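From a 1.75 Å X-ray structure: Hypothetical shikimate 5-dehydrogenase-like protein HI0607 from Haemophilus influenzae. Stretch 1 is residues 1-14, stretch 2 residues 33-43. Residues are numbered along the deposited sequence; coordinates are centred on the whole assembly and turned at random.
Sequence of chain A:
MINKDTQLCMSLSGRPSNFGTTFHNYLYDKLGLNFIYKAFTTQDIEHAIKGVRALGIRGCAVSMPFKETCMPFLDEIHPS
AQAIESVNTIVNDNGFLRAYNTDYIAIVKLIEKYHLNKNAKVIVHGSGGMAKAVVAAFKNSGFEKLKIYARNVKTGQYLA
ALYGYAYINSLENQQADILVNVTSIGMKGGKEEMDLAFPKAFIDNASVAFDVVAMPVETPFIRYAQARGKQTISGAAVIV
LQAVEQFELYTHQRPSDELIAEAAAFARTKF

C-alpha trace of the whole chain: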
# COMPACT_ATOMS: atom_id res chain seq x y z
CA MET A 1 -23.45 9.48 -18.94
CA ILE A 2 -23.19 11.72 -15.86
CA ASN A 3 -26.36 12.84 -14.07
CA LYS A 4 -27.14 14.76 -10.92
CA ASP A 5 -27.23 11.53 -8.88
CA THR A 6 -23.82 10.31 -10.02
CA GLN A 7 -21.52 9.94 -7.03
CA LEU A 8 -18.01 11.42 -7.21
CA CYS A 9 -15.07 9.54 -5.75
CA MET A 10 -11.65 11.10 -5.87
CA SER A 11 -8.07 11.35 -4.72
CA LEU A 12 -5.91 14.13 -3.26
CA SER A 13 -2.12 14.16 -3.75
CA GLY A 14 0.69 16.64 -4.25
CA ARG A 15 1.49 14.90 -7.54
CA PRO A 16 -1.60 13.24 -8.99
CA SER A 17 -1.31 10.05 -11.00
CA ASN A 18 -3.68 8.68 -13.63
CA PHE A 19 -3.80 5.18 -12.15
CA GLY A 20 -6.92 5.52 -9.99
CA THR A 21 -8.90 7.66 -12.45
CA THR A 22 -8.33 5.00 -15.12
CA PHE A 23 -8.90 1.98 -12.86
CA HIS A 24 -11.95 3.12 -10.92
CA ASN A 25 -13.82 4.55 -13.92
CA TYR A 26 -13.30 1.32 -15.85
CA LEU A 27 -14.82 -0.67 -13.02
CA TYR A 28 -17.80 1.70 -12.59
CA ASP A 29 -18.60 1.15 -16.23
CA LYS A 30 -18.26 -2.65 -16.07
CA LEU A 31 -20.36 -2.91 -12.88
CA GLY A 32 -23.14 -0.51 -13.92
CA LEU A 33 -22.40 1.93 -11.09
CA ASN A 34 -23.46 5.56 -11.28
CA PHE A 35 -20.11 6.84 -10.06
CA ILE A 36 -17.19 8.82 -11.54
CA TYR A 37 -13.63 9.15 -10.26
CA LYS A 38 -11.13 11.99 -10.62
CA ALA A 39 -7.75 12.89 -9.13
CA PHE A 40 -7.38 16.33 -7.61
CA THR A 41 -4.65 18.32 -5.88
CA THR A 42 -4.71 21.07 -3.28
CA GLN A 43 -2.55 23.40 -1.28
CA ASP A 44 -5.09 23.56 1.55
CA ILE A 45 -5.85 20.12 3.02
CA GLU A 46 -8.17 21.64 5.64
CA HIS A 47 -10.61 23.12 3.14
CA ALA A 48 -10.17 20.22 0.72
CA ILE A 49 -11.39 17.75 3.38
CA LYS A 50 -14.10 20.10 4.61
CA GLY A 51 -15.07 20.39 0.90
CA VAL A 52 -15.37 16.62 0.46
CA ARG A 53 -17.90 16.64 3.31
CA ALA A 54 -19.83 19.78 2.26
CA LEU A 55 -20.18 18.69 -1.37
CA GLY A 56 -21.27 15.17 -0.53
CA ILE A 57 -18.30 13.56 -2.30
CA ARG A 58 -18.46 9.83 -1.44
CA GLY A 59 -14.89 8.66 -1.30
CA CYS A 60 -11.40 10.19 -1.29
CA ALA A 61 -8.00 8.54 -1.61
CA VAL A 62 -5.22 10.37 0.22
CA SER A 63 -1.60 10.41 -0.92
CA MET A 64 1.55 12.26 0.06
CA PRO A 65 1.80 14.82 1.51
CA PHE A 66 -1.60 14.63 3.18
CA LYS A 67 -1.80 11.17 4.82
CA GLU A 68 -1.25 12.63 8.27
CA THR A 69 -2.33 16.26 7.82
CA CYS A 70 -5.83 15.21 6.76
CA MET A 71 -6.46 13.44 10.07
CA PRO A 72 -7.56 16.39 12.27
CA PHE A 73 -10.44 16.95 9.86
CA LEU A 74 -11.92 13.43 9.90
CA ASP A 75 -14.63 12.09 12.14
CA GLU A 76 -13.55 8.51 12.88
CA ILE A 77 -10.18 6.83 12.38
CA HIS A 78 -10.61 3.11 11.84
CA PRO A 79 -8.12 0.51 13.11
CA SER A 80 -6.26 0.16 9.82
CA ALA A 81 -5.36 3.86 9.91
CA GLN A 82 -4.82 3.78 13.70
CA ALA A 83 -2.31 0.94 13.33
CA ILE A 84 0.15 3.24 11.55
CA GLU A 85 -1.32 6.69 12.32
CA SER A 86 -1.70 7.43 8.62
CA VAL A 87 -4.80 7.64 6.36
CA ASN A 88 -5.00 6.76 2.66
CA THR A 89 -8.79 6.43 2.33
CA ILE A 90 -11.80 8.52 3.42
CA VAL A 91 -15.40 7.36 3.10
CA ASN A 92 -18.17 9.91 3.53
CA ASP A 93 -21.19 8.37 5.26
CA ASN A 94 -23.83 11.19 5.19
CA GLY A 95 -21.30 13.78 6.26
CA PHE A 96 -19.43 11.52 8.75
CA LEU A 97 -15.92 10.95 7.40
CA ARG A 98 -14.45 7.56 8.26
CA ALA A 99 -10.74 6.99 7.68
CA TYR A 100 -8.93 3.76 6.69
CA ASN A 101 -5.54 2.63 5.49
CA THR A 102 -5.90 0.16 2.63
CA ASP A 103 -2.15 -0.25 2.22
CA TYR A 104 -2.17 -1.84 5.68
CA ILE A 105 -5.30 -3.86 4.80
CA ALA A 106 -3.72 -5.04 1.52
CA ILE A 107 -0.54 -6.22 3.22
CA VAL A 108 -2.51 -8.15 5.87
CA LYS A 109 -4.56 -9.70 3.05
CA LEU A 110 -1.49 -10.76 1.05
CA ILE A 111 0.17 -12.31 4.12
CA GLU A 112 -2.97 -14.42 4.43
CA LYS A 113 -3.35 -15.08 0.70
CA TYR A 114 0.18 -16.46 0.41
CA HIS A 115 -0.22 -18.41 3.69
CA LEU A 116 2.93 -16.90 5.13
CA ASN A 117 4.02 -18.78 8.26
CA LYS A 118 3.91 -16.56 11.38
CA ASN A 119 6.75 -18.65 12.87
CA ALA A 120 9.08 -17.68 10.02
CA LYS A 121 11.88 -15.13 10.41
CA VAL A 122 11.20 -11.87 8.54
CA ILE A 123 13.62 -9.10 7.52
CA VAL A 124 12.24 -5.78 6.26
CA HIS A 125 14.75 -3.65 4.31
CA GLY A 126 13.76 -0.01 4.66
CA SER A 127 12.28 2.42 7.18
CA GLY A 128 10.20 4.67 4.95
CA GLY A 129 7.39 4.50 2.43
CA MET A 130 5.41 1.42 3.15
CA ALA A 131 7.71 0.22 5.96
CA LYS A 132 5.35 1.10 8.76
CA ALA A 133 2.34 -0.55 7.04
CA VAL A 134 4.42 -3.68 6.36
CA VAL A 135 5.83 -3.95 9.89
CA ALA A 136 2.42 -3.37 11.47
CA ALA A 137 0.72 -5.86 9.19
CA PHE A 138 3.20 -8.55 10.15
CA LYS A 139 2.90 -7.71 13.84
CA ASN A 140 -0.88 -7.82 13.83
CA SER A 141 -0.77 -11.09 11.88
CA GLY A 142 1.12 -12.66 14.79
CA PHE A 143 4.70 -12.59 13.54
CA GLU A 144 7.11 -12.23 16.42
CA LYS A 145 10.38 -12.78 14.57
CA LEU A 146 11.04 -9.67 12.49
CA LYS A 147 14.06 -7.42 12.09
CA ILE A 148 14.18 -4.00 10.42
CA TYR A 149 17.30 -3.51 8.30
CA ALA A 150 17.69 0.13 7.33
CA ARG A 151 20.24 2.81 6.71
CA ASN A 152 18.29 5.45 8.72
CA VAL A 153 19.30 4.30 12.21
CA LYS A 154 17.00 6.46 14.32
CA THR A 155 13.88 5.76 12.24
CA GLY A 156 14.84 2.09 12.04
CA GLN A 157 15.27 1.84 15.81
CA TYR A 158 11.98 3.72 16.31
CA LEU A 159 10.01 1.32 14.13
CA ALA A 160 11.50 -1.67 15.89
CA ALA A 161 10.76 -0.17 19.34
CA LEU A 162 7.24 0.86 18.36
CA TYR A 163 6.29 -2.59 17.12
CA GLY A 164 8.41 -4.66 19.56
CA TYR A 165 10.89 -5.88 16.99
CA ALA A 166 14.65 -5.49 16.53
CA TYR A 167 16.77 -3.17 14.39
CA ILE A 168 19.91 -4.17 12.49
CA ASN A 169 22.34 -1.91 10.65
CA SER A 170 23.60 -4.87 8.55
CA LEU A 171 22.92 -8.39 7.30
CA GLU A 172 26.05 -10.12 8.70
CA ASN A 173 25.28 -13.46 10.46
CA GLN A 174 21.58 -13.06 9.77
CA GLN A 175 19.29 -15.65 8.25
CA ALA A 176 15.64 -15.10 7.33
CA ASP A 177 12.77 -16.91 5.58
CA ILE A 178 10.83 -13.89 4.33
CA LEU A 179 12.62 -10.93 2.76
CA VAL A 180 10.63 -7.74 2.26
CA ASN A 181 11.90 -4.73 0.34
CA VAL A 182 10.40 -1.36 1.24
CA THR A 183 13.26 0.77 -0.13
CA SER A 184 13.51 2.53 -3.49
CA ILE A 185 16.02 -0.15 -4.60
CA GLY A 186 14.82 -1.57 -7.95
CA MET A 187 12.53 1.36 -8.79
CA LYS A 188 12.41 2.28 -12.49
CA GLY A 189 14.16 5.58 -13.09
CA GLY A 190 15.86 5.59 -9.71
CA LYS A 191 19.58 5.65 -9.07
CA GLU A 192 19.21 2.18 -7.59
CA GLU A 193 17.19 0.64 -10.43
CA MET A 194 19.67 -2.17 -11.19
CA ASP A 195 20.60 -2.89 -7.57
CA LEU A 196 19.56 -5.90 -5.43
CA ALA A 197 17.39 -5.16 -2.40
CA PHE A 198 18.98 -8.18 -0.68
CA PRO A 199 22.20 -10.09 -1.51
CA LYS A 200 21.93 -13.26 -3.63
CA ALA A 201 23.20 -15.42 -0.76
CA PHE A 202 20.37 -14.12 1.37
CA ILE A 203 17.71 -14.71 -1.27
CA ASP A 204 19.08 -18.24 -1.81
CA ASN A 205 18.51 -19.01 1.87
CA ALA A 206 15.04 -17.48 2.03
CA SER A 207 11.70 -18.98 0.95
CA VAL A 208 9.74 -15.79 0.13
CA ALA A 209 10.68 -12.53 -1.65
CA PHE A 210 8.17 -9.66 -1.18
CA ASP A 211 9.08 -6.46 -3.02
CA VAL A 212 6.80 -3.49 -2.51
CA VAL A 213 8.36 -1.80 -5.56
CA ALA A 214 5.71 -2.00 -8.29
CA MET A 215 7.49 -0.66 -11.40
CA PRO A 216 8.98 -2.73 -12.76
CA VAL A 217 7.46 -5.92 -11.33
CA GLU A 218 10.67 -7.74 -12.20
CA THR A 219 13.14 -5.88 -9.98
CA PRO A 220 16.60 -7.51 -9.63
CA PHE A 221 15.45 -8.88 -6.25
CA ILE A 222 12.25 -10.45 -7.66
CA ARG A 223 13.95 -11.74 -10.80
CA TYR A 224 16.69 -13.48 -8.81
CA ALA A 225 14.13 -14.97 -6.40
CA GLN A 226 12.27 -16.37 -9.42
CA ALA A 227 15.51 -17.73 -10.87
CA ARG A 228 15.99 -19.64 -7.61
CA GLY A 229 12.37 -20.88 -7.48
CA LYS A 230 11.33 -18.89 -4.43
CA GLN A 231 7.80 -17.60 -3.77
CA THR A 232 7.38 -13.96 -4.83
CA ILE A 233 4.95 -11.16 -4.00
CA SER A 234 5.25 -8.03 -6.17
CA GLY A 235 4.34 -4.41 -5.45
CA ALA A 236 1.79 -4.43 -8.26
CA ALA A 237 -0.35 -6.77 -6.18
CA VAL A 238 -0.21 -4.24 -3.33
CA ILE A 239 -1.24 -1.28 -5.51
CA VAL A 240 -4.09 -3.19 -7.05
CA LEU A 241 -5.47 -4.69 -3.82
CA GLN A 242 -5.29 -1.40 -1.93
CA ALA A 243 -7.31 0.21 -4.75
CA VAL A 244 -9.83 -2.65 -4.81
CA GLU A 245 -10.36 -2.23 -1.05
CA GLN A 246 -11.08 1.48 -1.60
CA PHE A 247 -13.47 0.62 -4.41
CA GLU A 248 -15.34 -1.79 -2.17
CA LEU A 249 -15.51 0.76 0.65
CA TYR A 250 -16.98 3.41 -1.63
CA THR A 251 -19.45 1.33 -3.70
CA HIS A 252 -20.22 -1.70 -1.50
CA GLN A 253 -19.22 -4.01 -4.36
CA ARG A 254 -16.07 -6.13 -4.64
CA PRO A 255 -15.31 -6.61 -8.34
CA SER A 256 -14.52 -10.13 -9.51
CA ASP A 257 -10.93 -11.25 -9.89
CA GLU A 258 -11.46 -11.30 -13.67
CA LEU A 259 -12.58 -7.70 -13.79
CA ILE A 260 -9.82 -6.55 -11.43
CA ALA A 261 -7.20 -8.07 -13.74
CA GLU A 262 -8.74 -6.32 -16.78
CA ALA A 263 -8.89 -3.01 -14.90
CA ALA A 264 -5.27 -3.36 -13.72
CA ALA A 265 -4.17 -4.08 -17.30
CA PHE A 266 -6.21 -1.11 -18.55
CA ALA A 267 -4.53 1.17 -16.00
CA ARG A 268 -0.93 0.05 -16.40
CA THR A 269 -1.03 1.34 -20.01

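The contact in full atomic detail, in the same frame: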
# COMPACT_ATOMS: atom_id res chain seq x y z
N MET A 1 -22.49 8.33 -18.82
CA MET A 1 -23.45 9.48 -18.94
C MET A 1 -23.78 10.07 -17.55
O MET A 1 -24.61 9.55 -16.81
CB MET A 1 -24.72 9.01 -19.66
CG MET A 1 -24.50 8.06 -20.84
SD MET A 1 -24.95 6.30 -20.61
CE MET A 1 -26.12 6.02 -21.96
N ILE A 2 -23.08 11.14 -17.19
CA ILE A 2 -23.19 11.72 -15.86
C ILE A 2 -24.57 12.34 -15.65
O ILE A 2 -25.16 12.92 -16.57
CB ILE A 2 -22.09 12.77 -15.60
CG1 ILE A 2 -20.70 12.17 -15.81
CG2 ILE A 2 -22.23 13.38 -14.22
CD1 ILE A 2 -19.62 13.23 -15.98
N ASN A 3 -25.14 12.15 -14.46
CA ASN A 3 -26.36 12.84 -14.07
C ASN A 3 -26.19 13.41 -12.67
O ASN A 3 -25.17 13.24 -12.01
CB ASN A 3 -27.59 11.94 -14.13
CG ASN A 3 -27.47 10.68 -13.29
OD1 ASN A 3 -27.23 10.71 -12.09
ND2 ASN A 3 -27.69 9.54 -13.97
N LYS A 4 -27.22 14.13 -12.23
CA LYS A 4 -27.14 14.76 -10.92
C LYS A 4 -26.94 13.78 -9.76
O LYS A 4 -26.49 14.17 -8.68
CB LYS A 4 -28.40 15.59 -10.68
CG LYS A 4 -29.65 14.78 -10.41
CD LYS A 4 -30.92 15.64 -10.52
CE LYS A 4 -32.16 14.80 -10.24
NZ LYS A 4 -32.18 14.12 -8.91
N ASP A 5 -27.31 12.51 -9.96
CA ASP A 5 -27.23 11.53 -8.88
C ASP A 5 -25.93 10.74 -8.91
O ASP A 5 -25.70 9.92 -8.03
CB ASP A 5 -28.41 10.55 -8.93
CG ASP A 5 -29.74 11.22 -8.63
OD1 ASP A 5 -29.83 12.00 -7.65
OD2 ASP A 5 -30.72 10.93 -9.35
N THR A 6 -25.10 10.99 -9.92
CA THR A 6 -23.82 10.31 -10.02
C THR A 6 -22.98 10.68 -8.80
O THR A 6 -22.88 11.86 -8.44
CB THR A 6 -23.07 10.79 -11.27
OG1 THR A 6 -23.84 10.48 -12.44
CG2 THR A 6 -21.74 10.08 -11.47
N GLN A 7 -22.38 9.68 -8.17
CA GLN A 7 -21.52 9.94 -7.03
C GLN A 7 -20.09 10.19 -7.50
O GLN A 7 -19.60 9.46 -8.35
CB GLN A 7 -21.61 8.80 -6.03
CG GLN A 7 -23.04 8.74 -5.46
CD GLN A 7 -23.74 7.39 -5.56
OE1 GLN A 7 -23.73 6.63 -4.58
NE2 GLN A 7 -24.40 7.11 -6.70
N LEU A 8 -19.42 11.18 -6.92
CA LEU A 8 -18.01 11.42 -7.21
C LEU A 8 -17.12 10.79 -6.15
O LEU A 8 -17.31 10.99 -4.94
CB LEU A 8 -17.72 12.92 -7.29
CG LEU A 8 -16.26 13.33 -7.49
CD1 LEU A 8 -15.67 12.84 -8.79
CD2 LEU A 8 -16.17 14.85 -7.39
N CYS A 9 -16.15 10.00 -6.60
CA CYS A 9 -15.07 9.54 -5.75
C CYS A 9 -13.80 10.15 -6.34
O CYS A 9 -13.79 10.56 -7.52
CB CYS A 9 -14.95 8.03 -5.68
SG CYS A 9 -16.32 7.31 -4.76
N MET A 10 -12.80 10.27 -5.50
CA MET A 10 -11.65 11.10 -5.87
C MET A 10 -10.38 10.76 -5.12
O MET A 10 -10.35 9.88 -4.26
CB MET A 10 -12.02 12.56 -5.60
CG MET A 10 -12.25 12.95 -4.15
SD MET A 10 -12.55 14.71 -3.97
CE MET A 10 -10.86 15.26 -3.86
N SER A 11 -9.30 11.45 -5.49
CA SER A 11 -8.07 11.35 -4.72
C SER A 11 -7.48 12.77 -4.55
O SER A 11 -7.79 13.67 -5.32
CB SER A 11 -7.04 10.46 -5.39
OG SER A 11 -6.57 10.98 -6.61
N LEU A 12 -6.66 12.91 -3.52
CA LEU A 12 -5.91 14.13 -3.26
C LEU A 12 -4.45 13.77 -3.08
O LEU A 12 -4.13 12.94 -2.24
CB LEU A 12 -6.40 14.82 -1.98
CG LEU A 12 -7.71 15.60 -2.05
CD1 LEU A 12 -8.13 15.92 -0.64
CD2 LEU A 12 -7.60 16.89 -2.87
N SER A 13 -3.56 14.41 -3.84
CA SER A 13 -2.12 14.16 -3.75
C SER A 13 -1.40 15.42 -4.21
O SER A 13 -1.94 16.20 -4.99
CB SER A 13 -1.60 13.10 -4.72
OG SER A 13 -2.60 12.27 -5.23
N GLY A 14 -0.14 15.53 -3.81
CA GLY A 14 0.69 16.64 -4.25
C GLY A 14 1.07 16.48 -5.70
O GLY A 14 1.27 17.49 -6.41
N LEU A 33 -22.31 0.99 -12.21
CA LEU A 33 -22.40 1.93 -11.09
C LEU A 33 -22.40 3.39 -11.52
O LEU A 33 -21.59 3.80 -12.35
CB LEU A 33 -21.23 1.74 -10.14
CG LEU A 33 -21.27 0.51 -9.25
CD1 LEU A 33 -19.92 0.03 -8.77
CD2 LEU A 33 -22.15 0.78 -8.03
N ASN A 34 -23.33 4.15 -10.96
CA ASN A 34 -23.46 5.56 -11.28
C ASN A 34 -22.53 6.42 -10.43
O ASN A 34 -22.95 7.11 -9.48
CB ASN A 34 -24.90 6.03 -11.05
CG ASN A 34 -25.16 7.41 -11.63
OD1 ASN A 34 -24.41 7.87 -12.49
ND2 ASN A 34 -26.23 8.05 -11.18
N PHE A 35 -21.25 6.29 -10.78
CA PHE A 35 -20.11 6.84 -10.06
C PHE A 35 -19.14 7.33 -11.14
O PHE A 35 -19.08 6.76 -12.24
CB PHE A 35 -19.36 5.77 -9.27
CG PHE A 35 -19.87 5.49 -7.88
CD1 PHE A 35 -21.09 4.87 -7.66
CD2 PHE A 35 -19.07 5.76 -6.77
CE1 PHE A 35 -21.53 4.59 -6.39
CE2 PHE A 35 -19.49 5.47 -5.51
CZ PHE A 35 -20.74 4.90 -5.31
N ILE A 36 -18.38 8.38 -10.81
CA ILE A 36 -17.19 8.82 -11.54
C ILE A 36 -16.05 9.07 -10.57
O ILE A 36 -16.25 9.33 -9.37
CB ILE A 36 -17.44 10.09 -12.35
CG1 ILE A 36 -17.97 11.22 -11.46
CG2 ILE A 36 -18.34 9.79 -13.51
CD1 ILE A 36 -17.92 12.62 -12.09
N TYR A 37 -14.82 8.95 -11.07
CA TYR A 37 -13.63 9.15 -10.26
C TYR A 37 -12.74 10.20 -10.92
O TYR A 37 -12.58 10.20 -12.14
CB TYR A 37 -12.81 7.87 -10.18
CG TYR A 37 -11.75 7.83 -9.09
CD1 TYR A 37 -12.01 7.18 -7.87
CD2 TYR A 37 -10.49 8.41 -9.25
CE1 TYR A 37 -11.06 7.09 -6.88
CE2 TYR A 37 -9.53 8.30 -8.26
CZ TYR A 37 -9.81 7.62 -7.08
OH TYR A 37 -8.89 7.47 -6.07
N LYS A 38 -12.18 11.10 -10.12
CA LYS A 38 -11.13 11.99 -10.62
C LYS A 38 -10.09 12.32 -9.57
O LYS A 38 -10.41 12.49 -8.39
CB LYS A 38 -11.74 13.30 -11.13
CG LYS A 38 -10.81 14.06 -12.06
CD LYS A 38 -11.37 15.41 -12.45
CE LYS A 38 -10.73 16.53 -11.64
NZ LYS A 38 -9.28 16.73 -11.98
N ALA A 39 -8.82 12.38 -9.98
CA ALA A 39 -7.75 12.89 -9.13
C ALA A 39 -7.75 14.41 -9.08
O ALA A 39 -7.92 15.12 -10.08
CB ALA A 39 -6.41 12.38 -9.65
N PHE A 40 -7.49 14.90 -7.88
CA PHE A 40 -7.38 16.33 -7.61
C PHE A 40 -6.09 16.61 -6.85
O PHE A 40 -5.41 15.72 -6.36
CB PHE A 40 -8.56 16.82 -6.76
CG PHE A 40 -9.91 16.80 -7.43
CD1 PHE A 40 -10.52 17.96 -7.86
CD2 PHE A 40 -10.65 15.63 -7.49
CE1 PHE A 40 -11.79 17.95 -8.41
CE2 PHE A 40 -11.93 15.62 -8.02
CZ PHE A 40 -12.51 16.79 -8.48
N THR A 41 -5.71 17.88 -6.77
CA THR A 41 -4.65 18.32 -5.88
C THR A 41 -5.17 19.53 -5.11
O THR A 41 -6.26 20.04 -5.35
CB THR A 41 -3.36 18.66 -6.64
OG1 THR A 41 -2.27 18.85 -5.71
CG2 THR A 41 -3.56 19.96 -7.42
N THR A 42 -4.38 19.94 -4.13
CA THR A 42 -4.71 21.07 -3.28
C THR A 42 -3.47 21.55 -2.58
O THR A 42 -2.47 20.82 -2.48
CB THR A 42 -5.78 20.66 -2.22
OG1 THR A 42 -6.22 21.78 -1.44
CG2 THR A 42 -5.20 19.69 -1.20
N GLN A 43 -3.53 22.82 -2.19
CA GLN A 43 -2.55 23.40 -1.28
C GLN A 43 -3.18 23.78 0.05
O GLN A 43 -2.55 24.43 0.89
CB GLN A 43 -1.87 24.62 -1.92
CG GLN A 43 -1.14 24.33 -3.22
CD GLN A 43 -0.37 25.56 -3.65
OE1 GLN A 43 -0.92 26.43 -4.32
NE2 GLN A 43 0.87 25.67 -3.18
O HOH W 1 -22.79 7.78 -15.32
O HOH W 2 -25.35 7.30 -15.29
O HOH W 3 -4.71 12.98 -6.64

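The shortest bonds between the two stretches involve side chains at the ends of the ladder. T6 OG1 donates to N34 OD1 at 2.7 Å. The amide of the same asparagine is used on its other side, where N34 ND2 donates to N3 OD1 at 3.0 Å in a nearly straight bond. N34 is thus held by the type I turn from N3 to T6, which is itself braced by N3 N to T6 OG1 at 2.9 Å. At the far end, T41 OG1 donates to S13 O at 2.8 Å.

Between these ends, strands 7-12 and 35-40 run parallel, with Q7 beside F35 and L12 beside F40. Odd-numbered residues of stretch 1 supply the backbone bonds. Q7 N donates to N34 O at 2.9 Å, and Q7 O accepts from I36 N at 3.0 Å. C9 repeats the pattern, with C9 N to I36 O at 2.9 Å and K38 N to C9 O at 3.1 Å. S11 continues it: S11 N reaches K38 O at 3.3 Å, and F40 N reaches S11 O at 2.9 Å. The last rung, S13 N to F40 O at 3.4 Å, is weak. A water donates to F40 O and also hydrogen-bonds S11 OG and S13 OG.

Side chains alternate between the two faces of the sheet. Q7, C9 and S11 share a face with F35, Y37 and A39. Q7 CB sits over the F35 ring, 3.9 Å from its centroid, a CH-pi contact. C9 SG lies at the ring edge, 3.7 Å from F35 CE2. C9 CB also packs on Y37 CD1 at 3.8 Å.

The face carrying L8, M10 and L12 is more aliphatic. L8 CD1 meets I36 CG1 at 3.9 Å. M10 CE approaches F40 CD2 at 3.7 Å, and L12 CD2 lies 4.0 Å from F40 CB.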